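Local coordinates for DNA repair protein PprA (Deinococcus deserti, PDB 6MC8), which binds DNA, forms filaments and takes part in DNA damage repair after radiation and in genome segregation, at residues L85-S90 with L106-P111; R120-T125 with A255-S260; G187-V192 with R265-E270. The protein carries 2 engineered substitutions. All coordinates share one frame; numbering follows the deposited sequence.

Contact 1: L85-S90 with L106-P111; sequences LHLQHS and LVDGAP
Asp108 and Gln88 grip each other twice at the open end of an antiparallel beta hairpin. Asp108 N donates to Gln88 O at 2.8 Å, almost straight (174° at the hydrogen) and in the carbonyl plane; in return Gln88 N reaches the side-chain oxygen Asp108 OD1 at 3.0 Å, meeting it from above the carboxylate plane. The aspartate CG lies beside its own backbone N and anti to the carbonyl carbon (chi1 -71°). Two residue pairs further into the hairpin of strands 89-95 and 100-107, Ser90 and Leu106 form the hydrogen-bonded pair: Leu106 N to Ser90 O spans 2.7 Å, and Ser90 N answers to Leu106 O. His89 and Val107 make the non-hydrogen-bonded pair between these rungs.

Two waters extend the network. One donates to Gln88 O, accepts from Gly109 N and also bonds Ser90 OG; the other donates to Leu106 O and bonds His89 ND1. His89 NE2 bonds Leu84 O, and the ring stacks on His77 of helix 62-80. Past Val107 the chain reverses in a type I' turn to Ala110 and enters strand 110-114.

Packing gathers round Val107: CG1 takes Leu87 CD1 at 3.8 Å, an apolar contact, and Val107 CG2 lies 4.0 Å from His89 ND1, the two side chains running side by side. Met129 touches both Leu87 and Val107. The Leu87 and Asp108 side chains cross at about a right angle, Leu87 CD2 coming to 3.4 Å from Asp108 OD2.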
ATOM      1  N   LEU A  85      -2.629   2.329  17.561  1.00 28.21           N
ATOM      2  CA  LEU A  85      -1.719   1.601  16.687  1.00 24.34           C
ATOM      3  C   LEU A  85      -1.311   2.407  15.464  1.00 21.07           C
ATOM      4  O   LEU A  85      -0.310   2.078  14.824  1.00 21.65           O
ATOM      5  CB  LEU A  85      -2.368   0.285  16.262  1.00 26.21           C
ATOM      6  CG  LEU A  85      -2.551  -0.733  17.383  1.00 26.28           C
ATOM      7  CD1 LEU A  85      -3.412  -1.894  16.935  1.00 19.41           C
ATOM      8  CD2 LEU A  85      -1.199  -1.228  17.831  1.00 26.76           C
ATOM      9  N   HIS A  86      -2.065   3.450  15.127  1.00 27.54           N
ATOM     10  CA  HIS A  86      -1.696   4.383  14.073  1.00 29.42           C
ATOM     11  C   HIS A  86      -0.653   5.394  14.523  1.00 30.33           C
ATOM     12  O   HIS A  86      -0.141   6.144  13.687  1.00 37.01           O
ATOM     13  CB  HIS A  86      -2.938   5.119  13.577  1.00 24.18           C
ATOM     14  CG  HIS A  86      -3.555   6.012  14.603  1.00 25.80           C
ATOM     15  ND1 HIS A  86      -4.311   5.534  15.648  1.00 28.60           N
ATOM     16  CD2 HIS A  86      -3.532   7.358  14.740  1.00 28.33           C
ATOM     17  CE1 HIS A  86      -4.718   6.545  16.391  1.00 28.56           C
ATOM     18  NE2 HIS A  86      -4.262   7.663  15.861  1.00 24.63           N
ATOM     19  N   LEU A  87      -0.336   5.437  15.809  1.00 26.00           N
ATOM     20  CA  LEU A  87       0.692   6.303  16.354  1.00 27.50           C
ATOM     21  C   LEU A  87       1.946   5.485  16.636  1.00 25.20           C
ATOM     22  O   LEU A  87       1.890   4.271  16.839  1.00 27.54           O
ATOM     23  CB  LEU A  87       0.207   6.983  17.637  1.00 26.99           C
ATOM     24  CG  LEU A  87      -1.057   7.835  17.522  1.00 27.53           C
ATOM     25  CD1 LEU A  87      -1.500   8.323  18.886  1.00 22.59           C
ATOM     26  CD2 LEU A  87      -0.860   8.996  16.570  1.00 24.34           C
ATOM     27  N   GLN A  88       3.084   6.166  16.644  1.00 31.70           N
ATOM     28  CA  GLN A  88       4.366   5.535  16.922  1.00 25.19           C
ATOM     29  C   GLN A  88       4.792   5.866  18.344  1.00 27.91           C
ATOM     30  O   GLN A  88       4.908   7.038  18.705  1.00 28.01           O
ATOM     31  CB  GLN A  88       5.423   5.992  15.917  1.00 26.05           C
ATOM     32  CG  GLN A  88       6.775   5.336  16.093  1.00 40.17           C
ATOM     33  CD  GLN A  88       7.745   5.689  14.983  1.00 59.29           C
ATOM     34  OE1 GLN A  88       7.406   6.424  14.058  1.00 67.10           O
ATOM     35  NE2 GLN A  88       8.960   5.167  15.071  1.00 52.92           N
ATOM     36  N   HIS A  89       5.020   4.829  19.144  1.00 31.24           N
ATOM     37  CA  HIS A  89       5.324   4.967  20.559  1.00 23.70           C
ATOM     38  C   HIS A  89       6.805   4.726  20.799  1.00 22.85           C
ATOM     39  O   HIS A  89       7.394   3.814  20.217  1.00 30.23           O
ATOM     40  CB  HIS A  89       4.508   3.977  21.393  1.00 22.94           C
ATOM     41  CG  HIS A  89       3.028   4.155  21.274  1.00 26.08           C
ATOM     42  ND1 HIS A  89       2.348   5.178  21.894  1.00 28.22           N
ATOM     43  CD2 HIS A  89       2.095   3.430  20.615  1.00 24.34           C
ATOM     44  CE1 HIS A  89       1.062   5.079  21.618  1.00 29.66           C
ATOM     45  NE2 HIS A  89       0.882   4.028  20.842  1.00 24.90           N
ATOM     46  N   SER A  90       7.376   5.519  21.690  1.00 25.31           N
ATOM     47  CA  SER A  90       8.804   5.401  22.070  1.00 26.34           C
ATOM     48  C   SER A  90       9.059   5.948  23.463  1.00 26.60           C
ATOM     49  O   SER A  90       8.250   6.665  23.974  1.00 27.32           O
ATOM     50  CB  SER A  90       9.725   6.017  21.099  1.00 19.31           C
ATOM     51  OG  SER A  90       9.449   7.361  20.956  1.00 23.60           O
ATOM     52  N   LEU A 106       6.969   9.034  24.511  1.00 25.60           N
ATOM     53  CA  LEU A 106       6.885   9.783  23.270  1.00 24.87           C
ATOM     54  C   LEU A 106       5.828   9.200  22.344  1.00 25.02           C
ATOM     55  O   LEU A 106       5.617   7.986  22.293  1.00 24.38           O
ATOM     56  CB  LEU A 106       8.236   9.822  22.549  1.00 24.48           C
ATOM     57  CG  LEU A 106       9.319  10.817  22.978  1.00 25.49           C
ATOM     58  CD1 LEU A 106       9.988  10.435  24.280  1.00 28.73           C
ATOM     59  CD2 LEU A 106      10.353  10.943  21.884  1.00 30.36           C
ATOM     60  N   VAL A 107       5.154  10.092  21.624  1.00 20.52           N
ATOM     61  CA  VAL A 107       4.202   9.737  20.580  1.00 21.81           C
ATOM     62  C   VAL A 107       4.589  10.509  19.331  1.00 30.64           C
ATOM     63  O   VAL A 107       4.570  11.746  19.338  1.00 30.83           O
ATOM     64  CB  VAL A 107       2.748  10.048  20.972  1.00 24.85           C
ATOM     65  CG1 VAL A 107       1.835   9.830  19.788  1.00 24.00           C
ATOM     66  CG2 VAL A 107       2.311   9.182  22.127  1.00 26.61           C
ATOM     67  N   ASP A 108       4.936   9.773  18.267  1.00 30.79           N
ATOM     68  CA  ASP A 108       5.369  10.314  16.972  1.00 25.36           C
ATOM     69  C   ASP A 108       6.564  11.253  17.116  1.00 26.95           C
ATOM     70  O   ASP A 108       6.672  12.266  16.424  1.00 35.75           O
ATOM     71  CB  ASP A 108       4.218  11.005  16.233  1.00 26.56           C
ATOM     72  CG  ASP A 108       3.179  10.031  15.722  1.00 28.75           C
ATOM     73  OD1 ASP A 108       3.529   8.868  15.451  1.00 36.62           O
ATOM     74  OD2 ASP A 108       2.013  10.434  15.570  1.00 25.24           O
ATOM     75  N   GLY A 109       7.470  10.915  18.027  1.00 24.82           N
ATOM     76  CA  GLY A 109       8.689  11.665  18.221  1.00 28.29           C
ATOM     77  C   GLY A 109       8.616  12.802  19.217  1.00 34.48           C
ATOM     78  O   GLY A 109       9.648  13.421  19.497  1.00 36.74           O
ATOM     79  N   ALA A 110       7.443  13.100  19.762  1.00 31.86           N
ATOM     80  CA  ALA A 110       7.296  14.201  20.690  1.00 28.18           C
ATOM     81  C   ALA A 110       6.922  13.681  22.070  1.00 30.33           C
ATOM     82  O   ALA A 110       6.088  12.774  22.177  1.00 31.65           O
ATOM     83  CB  ALA A 110       6.231  15.189  20.203  1.00 31.58           C
ATOM     84  N   PRO A 111       7.520  14.208  23.135  1.00 30.21           N
ATOM     85  CA  PRO A 111       7.100  13.826  24.488  1.00 29.73           C
ATOM     86  C   PRO A 111       5.682  14.285  24.784  1.00 35.65           C
ATOM     87  O   PRO A 111       5.307  15.425  24.507  1.00 36.23           O
ATOM     88  CB  PRO A 111       8.122  14.532  25.384  1.00 23.09           C
ATOM     89  CG  PRO A 111       9.303  14.723  24.519  1.00 30.02           C
ATOM     90  CD  PRO A 111       8.765  14.988  23.153  1.00 35.83           C
TER
HETATM   91  O   HOH W   1       7.707   8.026  19.076  1.00 23.26           O
HETATM   92  O   HOH W   2       3.903   6.546  24.034  1.00 25.81           O

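Contact 2: R120-T125 with A255-S260; sequences RAIAGT and AHFAVS
His256 lays its imidazole against the start of segment 120-125, with one ring face turned to Arg120 and the other to Ala255. Ala255 CB lies 3.8 Å above that opposite face of the His256 ring, toward its rim. On the arginine side, Arg120 CB stands 3.8 Å from the centroid of the His256 ring and 25° off its normal, which meets the geometry of a CH-pi contact. The approach is closest at the ring carbon between the nitrogens, with Arg120 CB 3.5 Å from His256 CE1. Beyond CG the arginine bends at chi3 (-76°), and its guanidinium plane stands 84° from the imidazole, so the two flat groups do not stack. His256 NE2 is hydrogen-bonded to Asn250 O, which anchors the ring from outside the two segments.

The backbone of the histidine also takes part: His256 O lies 3.5 Å from Ala123 CB, the methyl that points from the helix toward the loop. Next in sequence, Phe257 brings the tip of its ring to the same methyl, CZ to Ala123 CB being 3.7 Å, at an oblique approach. Ile122 CG2 meets that CZ at the ring edge, near its plane, at 3.8 Å. Trp80 also meets the Phe257 ring. Further on, Ser260 OG bonds Trp80 O as the chain nears strand 261-267. Such contacts are plain helix-to-loop packing, in which two successive aromatic side chains of an irregular segment seat against one side of helix 119-127.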
ATOM      1  N   ARG A 120      -2.622   7.921  36.532  1.00 29.21           N
ATOM      2  CA  ARG A 120      -3.832   8.590  36.064  1.00 28.69           C
ATOM      3  C   ARG A 120      -3.513   9.622  34.991  1.00 26.56           C
ATOM      4  O   ARG A 120      -4.241   9.743  33.999  1.00 21.52           O
ATOM      5  CB  ARG A 120      -4.559   9.243  37.243  1.00 32.25           C
ATOM      6  CG  ARG A 120      -5.799  10.031  36.846  1.00 37.97           C
ATOM      7  CD  ARG A 120      -6.559  10.594  38.027  1.00 35.67           C
ATOM      8  NE  ARG A 120      -7.330   9.576  38.727  1.00 53.40           N
ATOM      9  CZ  ARG A 120      -7.969   9.784  39.873  1.00 61.54           C
ATOM     10  NH1 ARG A 120      -7.926  10.976  40.453  1.00 57.34           N
ATOM     11  NH2 ARG A 120      -8.649   8.799  40.442  1.00 55.73           N
ATOM     12  N   ALA A 121      -2.406  10.346  35.156  1.00 24.67           N
ATOM     13  CA  ALA A 121      -2.040  11.389  34.206  1.00 23.82           C
ATOM     14  C   ALA A 121      -1.574  10.799  32.879  1.00 25.42           C
ATOM     15  O   ALA A 121      -1.835  11.364  31.814  1.00 26.55           O
ATOM     16  CB  ALA A 121      -0.960  12.281  34.813  1.00 24.74           C
ATOM     17  N   ILE A 122      -0.871   9.665  32.930  1.00 22.88           N
ATOM     18  CA  ILE A 122      -0.410   9.009  31.710  1.00 17.08           C
ATOM     19  C   ILE A 122      -1.584   8.402  30.954  1.00 20.08           C
ATOM     20  O   ILE A 122      -1.675   8.514  29.725  1.00 23.08           O
ATOM     21  CB  ILE A 122       0.663   7.958  32.055  1.00 23.56           C
ATOM     22  CG1 ILE A 122       1.937   8.636  32.554  1.00 24.29           C
ATOM     23  CG2 ILE A 122       0.988   7.073  30.868  1.00 21.24           C
ATOM     24  CD1 ILE A 122       2.913   7.682  33.195  1.00 27.16           C
ATOM     25  N   ALA A 123      -2.516   7.781  31.678  1.00 23.05           N
ATOM     26  CA  ALA A 123      -3.683   7.184  31.043  1.00 20.86           C
ATOM     27  C   ALA A 123      -4.620   8.248  30.493  1.00 22.64           C
ATOM     28  O   ALA A 123      -5.325   8.011  29.508  1.00 29.43           O
ATOM     29  CB  ALA A 123      -4.416   6.284  32.034  1.00 18.94           C
ATOM     30  N   GLY A 124      -4.639   9.429  31.109  1.00 26.29           N
ATOM     31  CA  GLY A 124      -5.443  10.515  30.579  1.00 24.04           C
ATOM     32  C   GLY A 124      -4.824  11.152  29.350  1.00 27.02           C
ATOM     33  O   GLY A 124      -5.533  11.689  28.497  1.00 26.48           O
ATOM     34  N   THR A 125      -3.494  11.118  29.256  1.00 22.27           N
ATOM     35  CA  THR A 125      -2.805  11.592  28.060  1.00 25.50           C
ATOM     36  C   THR A 125      -3.092  10.678  26.875  1.00 23.39           C
ATOM     37  O   THR A 125      -3.327  11.140  25.754  1.00 26.11           O
ATOM     38  CB  THR A 125      -1.300  11.684  28.343  1.00 26.38           C
ATOM     39  OG1 THR A 125      -1.068  12.603  29.414  1.00 17.37           O
ATOM     40  CG2 THR A 125      -0.527  12.138  27.123  1.00 19.85           C
ATOM     41  N   ALA A 255      -5.010   0.552  38.610  1.00 22.34           N
ATOM     42  CA  ALA A 255      -6.272   1.275  38.627  1.00 21.92           C
ATOM     43  C   ALA A 255      -6.499   2.112  37.378  1.00 27.47           C
ATOM     44  O   ALA A 255      -7.545   2.755  37.267  1.00 27.51           O
ATOM     45  CB  ALA A 255      -6.345   2.185  39.847  1.00 23.70           C
ATOM     46  N   HIS A 256      -5.544   2.136  36.447  1.00 24.30           N
ATOM     47  CA  HIS A 256      -5.611   3.040  35.309  1.00 22.98           C
ATOM     48  C   HIS A 256      -5.252   2.378  33.989  1.00 21.99           C
ATOM     49  O   HIS A 256      -5.325   3.033  32.947  1.00 21.65           O
ATOM     50  CB  HIS A 256      -4.690   4.242  35.549  1.00 19.39           C
ATOM     51  CG  HIS A 256      -4.992   4.963  36.821  1.00 30.42           C
ATOM     52  ND1 HIS A 256      -6.087   5.783  36.967  1.00 31.48           N
ATOM     53  CD2 HIS A 256      -4.378   4.934  38.025  1.00 29.13           C
ATOM     54  CE1 HIS A 256      -6.119   6.250  38.200  1.00 31.86           C
ATOM     55  NE2 HIS A 256      -5.092   5.752  38.862  1.00 28.60           N
ATOM     56  N   PHE A 257      -4.889   1.102  34.001  1.00 21.75           N
ATOM     57  CA  PHE A 257      -4.508   0.372  32.803  1.00 17.58           C
ATOM     58  C   PHE A 257      -5.011  -1.056  32.915  1.00 21.18           C
ATOM     59  O   PHE A 257      -4.853  -1.697  33.954  1.00 25.96           O
ATOM     60  CB  PHE A 257      -2.989   0.385  32.603  1.00 15.51           C
ATOM     61  CG  PHE A 257      -2.446   1.708  32.164  1.00 17.14           C
ATOM     62  CD1 PHE A 257      -2.401   2.035  30.823  1.00 18.73           C
ATOM     63  CD2 PHE A 257      -1.996   2.633  33.090  1.00 18.57           C
ATOM     64  CE1 PHE A 257      -1.905   3.247  30.412  1.00 16.03           C
ATOM     65  CE2 PHE A 257      -1.510   3.852  32.684  1.00 19.03           C
ATOM     66  CZ  PHE A 257      -1.458   4.156  31.343  1.00 18.04           C
ATOM     67  N   ALA A 258      -5.620  -1.546  31.842  1.00 19.15           N
ATOM     68  CA  ALA A 258      -6.118  -2.909  31.794  1.00 16.83           C
ATOM     69  C   ALA A 258      -5.776  -3.525  30.446  1.00 21.36           C
ATOM     70  O   ALA A 258      -5.555  -2.823  29.461  1.00 19.93           O
ATOM     71  CB  ALA A 258      -7.629  -2.964  32.037  1.00 20.14           C
ATOM     72  N   VAL A 259      -5.739  -4.853  30.419  1.00 19.99           N
ATOM     73  CA  VAL A 259      -5.512  -5.603  29.189  1.00 18.69           C
ATOM     74  C   VAL A 259      -6.837  -5.792  28.469  1.00 17.21           C
ATOM     75  O   VAL A 259      -7.791  -6.331  29.036  1.00 19.28           O
ATOM     76  CB  VAL A 259      -4.851  -6.959  29.478  1.00 25.20           C
ATOM     77  CG1 VAL A 259      -4.822  -7.819  28.231  1.00 17.60           C
ATOM     78  CG2 VAL A 259      -3.454  -6.757  29.968  1.00 24.22           C
ATOM     79  N   SER A 260      -6.894  -5.353  27.214  1.00 18.50           N
ATOM     80  CA  SER A 260      -8.070  -5.556  26.387  1.00 23.22           C
ATOM     81  C   SER A 260      -7.773  -6.160  25.022  1.00 22.79           C
ATOM     82  O   SER A 260      -8.710  -6.605  24.355  1.00 22.41           O
ATOM     83  CB  SER A 260      -8.830  -4.235  26.188  1.00 19.23           C
ATOM     84  OG  SER A 260      -8.087  -3.326  25.406  1.00 22.04           O
TER

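Contact 3: G187-V192 with R265-E270; sequences GETLAV and RETGRE
Leu190 and Glu266 exchange a reciprocal pair of backbone hydrogen bonds, Leu190 N to Glu266 O and Glu266 N to Leu190 O, each 2.7 Å long. Both donors approach nearly along the C=O axis, with C=O...donor angles of 160° and 163°. A third bond, Gly268 N to Glu188 O, is weak at 3.4 Å; it involves a glycine whose positive phi comes with backbone angles that would press a CB against the preceding carbonyl.

CA-H...O contacts fill the intervals between these rungs. Thr189 CA comes to 3.3 Å from Glu266 O, and Arg265 CA lies equally close to Leu190 O. Leu190-Glu266 is thus the hydrogen-bonded pair, flanked by the non-hydrogen-bonded pairs Thr189-Thr267 and Ala191-Arg265. This alternation is that of antiparallel strands, here 189-195 and 261-267, neighbours in a four-stranded sheet with 261-267 at one border within this chain; the short segments run at 166° to each other.

Side-chain packing divides between the sheet faces. Thr189, Ala191, Arg265 and Thr267 share one. There Thr267 CG2 touches Thr189 OG1 at 3.3 Å, the two threonines lying side by side, and Arg265 passes its CG by Ala191 CB at 3.8 Å, its chain extended from CG to NE. Leu190 and Glu266 occupy the other face, covered by helix 274-304, where Leu190 meets Trp277 and Glu266 touches Met280.

Charged ends are held from outside by salt bridges: Arg265 NH1 pairs with Asp78 OD2, and Glu266 OE1 with Arg276 NH2.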
ATOM      1  N   GLY A 187       3.440  -3.293   4.862  1.00 27.29           N
ATOM      2  CA  GLY A 187       4.705  -3.696   4.287  1.00 25.74           C
ATOM      3  C   GLY A 187       4.842  -5.197   4.187  1.00 28.78           C
ATOM      4  O   GLY A 187       4.092  -5.849   3.459  1.00 34.84           O
ATOM      5  N   GLU A 188       5.799  -5.760   4.915  1.00 29.82           N
ATOM      6  CA  GLU A 188       6.006  -7.198   4.945  1.00 36.32           C
ATOM      7  C   GLU A 188       5.358  -7.856   6.151  1.00 31.94           C
ATOM      8  O   GLU A 188       5.414  -9.081   6.276  1.00 31.47           O
ATOM      9  CB  GLU A 188       7.503  -7.514   4.930  1.00 40.50           C
ATOM     10  CG  GLU A 188       8.225  -7.048   3.679  1.00 44.81           C
ATOM     11  CD  GLU A 188       7.775  -7.777   2.435  1.00 55.57           C
ATOM     12  OE1 GLU A 188       7.445  -8.977   2.531  1.00 52.21           O
ATOM     13  OE2 GLU A 188       7.743  -7.145   1.359  1.00 63.49           O
ATOM     14  N   THR A 189       4.737  -7.075   7.027  1.00 27.30           N
ATOM     15  CA  THR A 189       4.246  -7.552   8.310  1.00 28.14           C
ATOM     16  C   THR A 189       2.742  -7.785   8.239  1.00 28.67           C
ATOM     17  O   THR A 189       1.974  -6.833   8.088  1.00 25.51           O
ATOM     18  CB  THR A 189       4.569  -6.546   9.413  1.00 24.01           C
ATOM     19  OG1 THR A 189       5.976  -6.294   9.440  1.00 31.07           O
ATOM     20  CG2 THR A 189       4.138  -7.083  10.762  1.00 26.69           C
ATOM     21  N   LEU A 190       2.327  -9.041   8.355  1.00 24.08           N
ATOM     22  CA  LEU A 190       0.929  -9.382   8.568  1.00 23.91           C
ATOM     23  C   LEU A 190       0.646  -9.360  10.060  1.00 28.47           C
ATOM     24  O   LEU A 190       1.459  -9.829  10.858  1.00 29.25           O
ATOM     25  CB  LEU A 190       0.590 -10.759   7.995  1.00 26.61           C
ATOM     26  CG  LEU A 190      -0.871 -11.204   8.100  1.00 21.27           C
ATOM     27  CD1 LEU A 190      -1.761 -10.334   7.242  1.00 21.86           C
ATOM     28  CD2 LEU A 190      -1.041 -12.659   7.753  1.00 23.82           C
ATOM     29  N   ALA A 191      -0.497  -8.804  10.440  1.00 22.07           N
ATOM     30  CA  ALA A 191      -0.829  -8.661  11.845  1.00 25.76           C
ATOM     31  C   ALA A 191      -2.313  -8.891  12.073  1.00 25.11           C
ATOM     32  O   ALA A 191      -3.133  -8.651  11.185  1.00 27.39           O
ATOM     33  CB  ALA A 191      -0.425  -7.290  12.355  1.00 20.59           C
ATOM     34  N   VAL A 192      -2.649  -9.359  13.269  1.00 23.97           N
ATOM     35  CA  VAL A 192      -4.029  -9.607  13.659  1.00 26.76           C
ATOM     36  C   VAL A 192      -4.201  -9.195  15.118  1.00 25.18           C
ATOM     37  O   VAL A 192      -3.327  -9.448  15.956  1.00 25.66           O
ATOM     38  CB  VAL A 192      -4.437 -11.078  13.402  1.00 22.64           C
ATOM     39  CG1 VAL A 192      -3.536 -12.055  14.116  1.00 22.81           C
ATOM     40  CG2 VAL A 192      -5.882 -11.328  13.779  1.00 30.07           C
ATOM     41  N   ARG A 265       2.041 -10.721  15.199  1.00 22.96           N
ATOM     42  CA  ARG A 265       2.593 -10.222  13.950  1.00 25.37           C
ATOM     43  C   ARG A 265       3.460 -11.284  13.287  1.00 26.65           C
ATOM     44  O   ARG A 265       4.010 -12.166  13.950  1.00 28.77           O
ATOM     45  CB  ARG A 265       3.412  -8.951  14.179  1.00 25.86           C
ATOM     46  CG  ARG A 265       2.576  -7.763  14.598  1.00 30.94           C
ATOM     47  CD  ARG A 265       3.432  -6.550  14.866  1.00 28.06           C
ATOM     48  NE  ARG A 265       2.636  -5.399  15.268  1.00 25.98           N
ATOM     49  CZ  ARG A 265       2.312  -5.116  16.522  1.00 24.17           C
ATOM     50  NH1 ARG A 265       2.705  -5.906  17.506  1.00 27.11           N
ATOM     51  NH2 ARG A 265       1.587  -4.047  16.790  1.00 24.77           N
ATOM     52  N   GLU A 266       3.568 -11.192  11.966  1.00 31.74           N
ATOM     53  CA  GLU A 266       4.352 -12.121  11.170  1.00 29.69           C
ATOM     54  C   GLU A 266       4.969 -11.391   9.989  1.00 32.10           C
ATOM     55  O   GLU A 266       4.268 -10.728   9.224  1.00 32.85           O
ATOM     56  CB  GLU A 266       3.499 -13.282  10.667  1.00 31.87           C
ATOM     57  CG  GLU A 266       4.274 -14.298   9.859  1.00 40.74           C
ATOM     58  CD  GLU A 266       5.284 -15.065  10.681  1.00 40.73           C
ATOM     59  OE1 GLU A 266       5.040 -15.300  11.879  1.00 46.71           O
ATOM     60  OE2 GLU A 266       6.340 -15.416  10.131  1.00 53.09           O
ATOM     61  N   THR A 267       6.280 -11.526   9.841  1.00 39.83           N
ATOM     62  CA  THR A 267       7.024 -10.873   8.779  1.00 39.21           C
ATOM     63  C   THR A 267       7.593 -11.917   7.829  1.00 41.90           C
ATOM     64  O   THR A 267       7.941 -13.025   8.236  1.00 49.87           O
ATOM     65  CB  THR A 267       8.161 -10.024   9.345  1.00 39.17           C
ATOM     66  OG1 THR A 267       9.097 -10.873  10.017  1.00 48.91           O
ATOM     67  CG2 THR A 267       7.625  -9.022  10.339  1.00 34.93           C
ATOM     68  N   GLY A 268       7.672 -11.557   6.555  1.00 39.49           N
ATOM     69  CA  GLY A 268       8.339 -12.405   5.591  1.00 52.71           C
ATOM     70  C   GLY A 268       7.445 -13.317   4.778  1.00 52.78           C
ATOM     71  O   GLY A 268       6.393 -12.904   4.287  1.00 53.91           O
ATOM     72  N   ARG A 269       7.868 -14.573   4.637  1.00 48.14           N
ATOM     73  CA  ARG A 269       7.216 -15.481   3.701  1.00 50.81           C
ATOM     74  C   ARG A 269       5.958 -16.090   4.306  1.00 50.11           C
ATOM     75  O   ARG A 269       5.024 -16.454   3.585  1.00 46.10           O
ATOM     76  CB  ARG A 269       8.213 -16.558   3.268  1.00 50.58           C
ATOM     77  CG  ARG A 269       7.791 -17.417   2.092  1.00 52.45           C
ATOM     78  CD  ARG A 269       7.302 -18.790   2.510  1.00 55.34           C
ATOM     79  NE  ARG A 269       8.365 -19.583   3.119  1.00 48.53           N
ATOM     80  CZ  ARG A 269       8.166 -20.731   3.751  1.00 46.15           C
ATOM     81  NH1 ARG A 269       9.188 -21.390   4.272  1.00 48.01           N
ATOM     82  NH2 ARG A 269       6.943 -21.228   3.848  1.00 45.28           N
ATOM     83  N   GLU A 270       5.908 -16.190   5.632  1.00 50.94           N
ATOM     84  CA  GLU A 270       4.741 -16.754   6.296  1.00 48.03           C
ATOM     85  C   GLU A 270       3.577 -15.775   6.348  1.00 42.43           C
ATOM     86  O   GLU A 270       2.447 -16.192   6.606  1.00 42.10           O
ATOM     87  CB  GLU A 270       5.109 -17.202   7.712  1.00 46.43           C
ATOM     88  CG  GLU A 270       6.065 -18.386   7.785  1.00 47.25           C
ATOM     89  CD  GLU A 270       7.527 -17.989   7.673  1.00 60.14           C
ATOM     90  OE1 GLU A 270       7.819 -16.780   7.586  1.00 54.09           O
ATOM     91  OE2 GLU A 270       8.386 -18.891   7.670  1.00 69.19           O
TER

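In the fold
Contacts 1 and 3 touch where Leu85 CD2 packs 4.1 Å from Arg265 NH2, although their centres, 21 Å apart, lie farther from each other than those of contacts 1 and 2, at 16 Å. Helix 62-80 ties 1 and 3 further, since Asp78 meets Leu85 from contact 1 and the arginine from contact 3. Contact 2 lies nearest the chain centre (9 Å). Its nearest atoms are about 6 Å from contact 1; strand 110-114, begun in contact 1, is followed in the chain by helix 119-127 of contact 2. Contacts 2 and 3, centres 29 Å apart, are linked by the chain running from 255-260 into strand 261-267. No neighbouring subunit of the dimer touches any of the three.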